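PDB 3FOK: Cgl0159-like domain-containing protein from Corynebacterium glutamicum, which is of unknown function but folds as a beta-alpha barrel of the TIM-barrel type. Local coordinates for residues G117-Y129 with T147-T161. Residues are numbered along the deposited sequence; the frame is centred on the assembly and turned at random.
Sequences GLRGASFEMDDRY and TLVRINLSDAGTAPT
At the C-terminal end of a barrel strand, Arg150 of strand 144-151 reaches into the irregular loop that follows the neighbouring parallel strand 108-112 and ties it down with its guanidinium. NH1 donates to Glu124 OE1 at 2.9 Å, and NH2 to Asp127 OD2 at 2.8 Å, both salt bridges, while NH2 also meets the carbonyl O of Gly117 at 3.2 Å, on a lone pair. All three oxygens lie round the edge of the guanidinium, yet the carboxylates are turned steeply to it: 74° for Glu124 and 61° for Asp127, whose OD2 is approached from above its own plane. Arginine suits the place because its flat, multiply donating head can hold several acceptors at once; a bend at chi3 (-65°) swings that head to the acceptors of the loop. A water accepts from Arg150 NE and lies within donating reach of Asp127 OD2, and Arg54 is a second partner of Glu124. Asp127 OD1 takes the Gly117 N-H at 2.8 Å, which ties Asp127 back to Gly117 and closes the turn-rich run between them.

Farther along, selenomethionine Met125 lays the CB and CG of its bent, flexible side chain against Asp155, CG lying 3.4 Å from OD2. Asp155 OD1 caps Gly157 N through its anti lone pair, and OD2 is held by Trp188 and a water that also binds Met125 N. Gly157 lets the backbones close to 4.2 Å between its CA and that of Asp126. Such a salt-bridge network, joining the end of one strand to the loop after its neighbour, is consistent with a TIM barrel, whose strand C-termini carry the loops.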
# COMPACT_ATOMS: atom_id res chain seq x y z
N GLY A 117 -4.47 12.18 13.44
CA GLY A 117 -5.08 11.70 14.67
C GLY A 117 -5.93 12.77 15.33
O GLY A 117 -5.55 13.32 16.37
N LEU A 118 -7.08 13.05 14.73
CA LEU A 118 -7.99 14.08 15.23
C LEU A 118 -8.43 13.87 16.67
O LEU A 118 -8.65 12.74 17.12
CB LEU A 118 -9.22 14.16 14.33
CG LEU A 118 -8.96 14.52 12.87
CD1 LEU A 118 -10.27 14.52 12.10
CD2 LEU A 118 -8.28 15.88 12.77
N ARG A 119 -8.58 14.96 17.40
CA ARG A 119 -9.01 14.89 18.79
C ARG A 119 -10.40 14.27 18.87
O ARG A 119 -11.32 14.69 18.16
CB ARG A 119 -9.05 16.29 19.40
CG ARG A 119 -9.39 16.28 20.87
CD ARG A 119 -9.73 17.68 21.36
NE ARG A 119 -9.87 17.70 22.81
CZ ARG A 119 -10.78 18.41 23.46
NH1 ARG A 119 -11.64 19.16 22.78
NH2 ARG A 119 -10.84 18.38 24.79
N GLY A 120 -10.55 13.27 19.74
CA GLY A 120 -11.83 12.62 19.91
C GLY A 120 -12.18 11.55 18.89
O GLY A 120 -13.27 10.98 18.94
N ALA A 121 -11.26 11.26 17.97
CA ALA A 121 -11.51 10.25 16.96
C ALA A 121 -11.20 8.85 17.47
O ALA A 121 -10.31 8.66 18.29
CB ALA A 121 -10.67 10.55 15.72
N SER A 122 -11.95 7.87 16.98
CA SER A 122 -11.72 6.49 17.39
C SER A 122 -10.37 6.08 16.81
O SER A 122 -9.73 5.14 17.28
CB SER A 122 -12.81 5.58 16.85
OG SER A 122 -12.80 5.56 15.43
N PHE A 123 -9.94 6.82 15.80
CA PHE A 123 -8.69 6.56 15.11
C PHE A 123 -7.59 7.58 15.40
O PHE A 123 -6.67 7.71 14.61
CB PHE A 123 -8.94 6.53 13.60
CG PHE A 123 -9.55 7.81 13.06
CD1 PHE A 123 -8.75 8.92 12.79
CD2 PHE A 123 -10.92 7.90 12.83
CE1 PHE A 123 -9.32 10.11 12.32
CE2 PHE A 123 -11.49 9.08 12.36
CZ PHE A 123 -10.69 10.19 12.10
N GLU A 124 -7.66 8.30 16.53
CA GLU A 124 -6.62 9.30 16.73
C GLU A 124 -5.22 8.80 17.06
O GLU A 124 -4.28 9.59 17.13
CB GLU A 124 -7.06 10.40 17.73
CG GLU A 124 -7.01 10.11 19.22
CD GLU A 124 -7.36 11.36 20.02
OE1 GLU A 124 -6.56 12.33 20.02
OE2 GLU A 124 -8.44 11.39 20.65
N MSE A 125 -5.05 7.49 17.24
CA MSE A 125 -3.71 6.97 17.48
C MSE A 125 -3.06 6.74 16.11
O MSE A 125 -1.84 6.60 16.01
CB MSE A 125 -3.76 5.66 18.27
CG MSE A 125 -4.12 5.83 19.74
SE MSE A 125 -3.23 7.34 20.59
CE MSE A 125 -1.38 6.81 20.33
N ASP A 126 -3.89 6.71 15.08
CA ASP A 126 -3.45 6.53 13.70
C ASP A 126 -3.25 7.93 13.12
O ASP A 126 -3.95 8.36 12.21
CB ASP A 126 -4.51 5.75 12.92
CG ASP A 126 -4.18 5.58 11.45
OD1 ASP A 126 -2.98 5.53 11.10
OD2 ASP A 126 -5.13 5.48 10.65
N ASP A 127 -2.27 8.64 13.69
CA ASP A 127 -1.93 10.02 13.34
C ASP A 127 -1.23 10.16 11.99
O ASP A 127 -0.02 10.39 11.94
CB ASP A 127 -1.02 10.59 14.43
CG ASP A 127 -1.36 12.03 14.77
OD1 ASP A 127 -1.75 12.79 13.85
OD2 ASP A 127 -1.21 12.41 15.95
N ARG A 128 -1.99 10.08 10.91
CA ARG A 128 -1.44 10.17 9.56
C ARG A 128 -0.84 11.53 9.18
O ARG A 128 -1.20 12.57 9.74
CB ARG A 128 -2.52 9.75 8.56
CG ARG A 128 -2.89 8.28 8.72
CD ARG A 128 -4.32 7.98 8.28
NE ARG A 128 -4.38 7.12 7.11
CZ ARG A 128 -4.74 5.84 7.12
NH1 ARG A 128 -5.08 5.25 8.25
NH2 ARG A 128 -4.76 5.15 5.99
N TYR A 129 0.09 11.51 8.23
CA TYR A 129 0.76 12.71 7.76
C TYR A 129 -0.09 13.45 6.74
O TYR A 129 -0.15 13.09 5.56
CB TYR A 129 2.14 12.34 7.21
CG TYR A 129 3.11 12.09 8.33
CD1 TYR A 129 4.14 12.99 8.60
CD2 TYR A 129 2.93 11.01 9.20
CE1 TYR A 129 4.97 12.83 9.71
CE2 TYR A 129 3.75 10.84 10.31
CZ TYR A 129 4.77 11.76 10.56
OH TYR A 129 5.57 11.59 11.66
N THR A 147 6.77 16.79 14.38
CA THR A 147 5.87 15.64 14.34
C THR A 147 5.33 15.31 15.72
O THR A 147 5.99 15.53 16.73
CB THR A 147 6.62 14.39 13.84
OG1 THR A 147 7.12 14.62 12.52
CG2 THR A 147 5.70 13.19 13.83
N LEU A 148 4.12 14.76 15.76
CA LEU A 148 3.51 14.34 17.02
C LEU A 148 3.60 12.81 16.99
O LEU A 148 3.06 12.17 16.08
CB LEU A 148 2.04 14.77 17.08
CG LEU A 148 1.40 14.96 18.46
CD1 LEU A 148 -0.08 14.60 18.37
CD2 LEU A 148 2.07 14.10 19.52
N VAL A 149 4.28 12.23 17.96
CA VAL A 149 4.43 10.78 18.01
C VAL A 149 3.88 10.20 19.30
O VAL A 149 4.62 9.95 20.25
CB VAL A 149 5.91 10.35 17.89
CG1 VAL A 149 5.99 8.85 17.63
CG2 VAL A 149 6.59 11.12 16.77
N ARG A 150 2.57 9.99 19.34
CA ARG A 150 1.94 9.41 20.52
C ARG A 150 2.00 7.90 20.38
O ARG A 150 1.60 7.34 19.36
CB ARG A 150 0.50 9.90 20.65
CG ARG A 150 0.41 11.32 21.18
CD ARG A 150 -1.01 11.83 21.13
NE ARG A 150 -1.47 11.93 19.75
CZ ARG A 150 -2.71 12.24 19.40
NH1 ARG A 150 -3.63 12.47 20.33
NH2 ARG A 150 -3.04 12.30 18.11
N ILE A 151 2.52 7.25 21.41
CA ILE A 151 2.69 5.81 21.41
C ILE A 151 1.72 5.10 22.35
O ILE A 151 1.90 5.12 23.57
CB ILE A 151 4.14 5.46 21.79
CG1 ILE A 151 5.11 6.17 20.84
CG2 ILE A 151 4.35 3.96 21.78
CD1 ILE A 151 6.56 6.09 21.23
N ASN A 152 0.70 4.48 21.77
CA ASN A 152 -0.30 3.76 22.56
C ASN A 152 -0.11 2.27 22.35
O ASN A 152 -0.50 1.72 21.32
CB ASN A 152 -1.70 4.20 22.13
CG ASN A 152 -2.78 3.70 23.06
OD1 ASN A 152 -3.79 4.38 23.29
ND2 ASN A 152 -2.60 2.50 23.60
N LEU A 153 0.48 1.62 23.35
CA LEU A 153 0.76 0.19 23.30
C LEU A 153 -0.42 -0.75 23.03
O LEU A 153 -0.23 -1.85 22.53
CB LEU A 153 1.46 -0.25 24.58
CG LEU A 153 2.83 0.39 24.82
CD1 LEU A 153 3.43 -0.15 26.11
CD2 LEU A 153 3.75 0.08 23.64
N SER A 154 -1.64 -0.32 23.34
CA SER A 154 -2.79 -1.19 23.12
C SER A 154 -3.57 -0.83 21.86
O SER A 154 -4.61 -1.42 21.59
CB SER A 154 -3.73 -1.14 24.32
OG SER A 154 -4.43 0.09 24.36
N ASP A 155 -3.07 0.13 21.09
CA ASP A 155 -3.76 0.56 19.87
C ASP A 155 -2.92 0.33 18.61
O ASP A 155 -1.89 0.97 18.42
CB ASP A 155 -4.13 2.04 20.00
CG ASP A 155 -5.14 2.47 18.97
OD1 ASP A 155 -4.94 2.17 17.78
OD2 ASP A 155 -6.13 3.13 19.36
N ALA A 156 -3.38 -0.57 17.75
CA ALA A 156 -2.68 -0.90 16.51
C ALA A 156 -2.36 0.31 15.64
O ALA A 156 -1.44 0.25 14.81
CB ALA A 156 -3.49 -1.91 15.71
N GLY A 157 -3.11 1.39 15.82
CA GLY A 157 -2.87 2.59 15.03
C GLY A 157 -1.49 3.17 15.26
O GLY A 157 -0.97 3.90 14.41
N THR A 158 -0.89 2.85 16.40
CA THR A 158 0.45 3.35 16.72
C THR A 158 1.47 2.82 15.73
O THR A 158 2.40 3.52 15.34
CB THR A 158 0.88 2.93 18.14
OG1 THR A 158 -0.01 3.49 19.11
CG2 THR A 158 2.31 3.40 18.42
N ALA A 159 1.29 1.57 15.31
CA ALA A 159 2.21 0.93 14.38
C ALA A 159 2.45 1.75 13.11
O ALA A 159 3.58 2.15 12.84
CB ALA A 159 1.69 -0.46 14.01
N PRO A 160 1.40 2.02 12.32
CA PRO A 160 1.69 2.82 11.12
C PRO A 160 2.24 4.22 11.42
O PRO A 160 2.93 4.80 10.58
CB PRO A 160 0.34 2.84 10.38
CG PRO A 160 -0.66 2.63 11.48
CD PRO A 160 -0.01 1.60 12.35
N THR A 161 1.95 4.75 12.60
CA THR A 161 2.44 6.08 12.95
C THR A 161 3.94 6.04 13.23
O THR A 161 4.67 6.97 12.89
CB THR A 161 1.72 6.65 14.19
OG1 THR A 161 0.30 6.66 13.95
CG2 THR A 161 2.18 8.07 14.47
O HOH W 1 -6.82 5.33 17.66
O HOH W 2 0.49 8.56 17.14
O HOH W 3 -0.53 7.02 11.08
O HOH W 4 0.58 11.19 17.63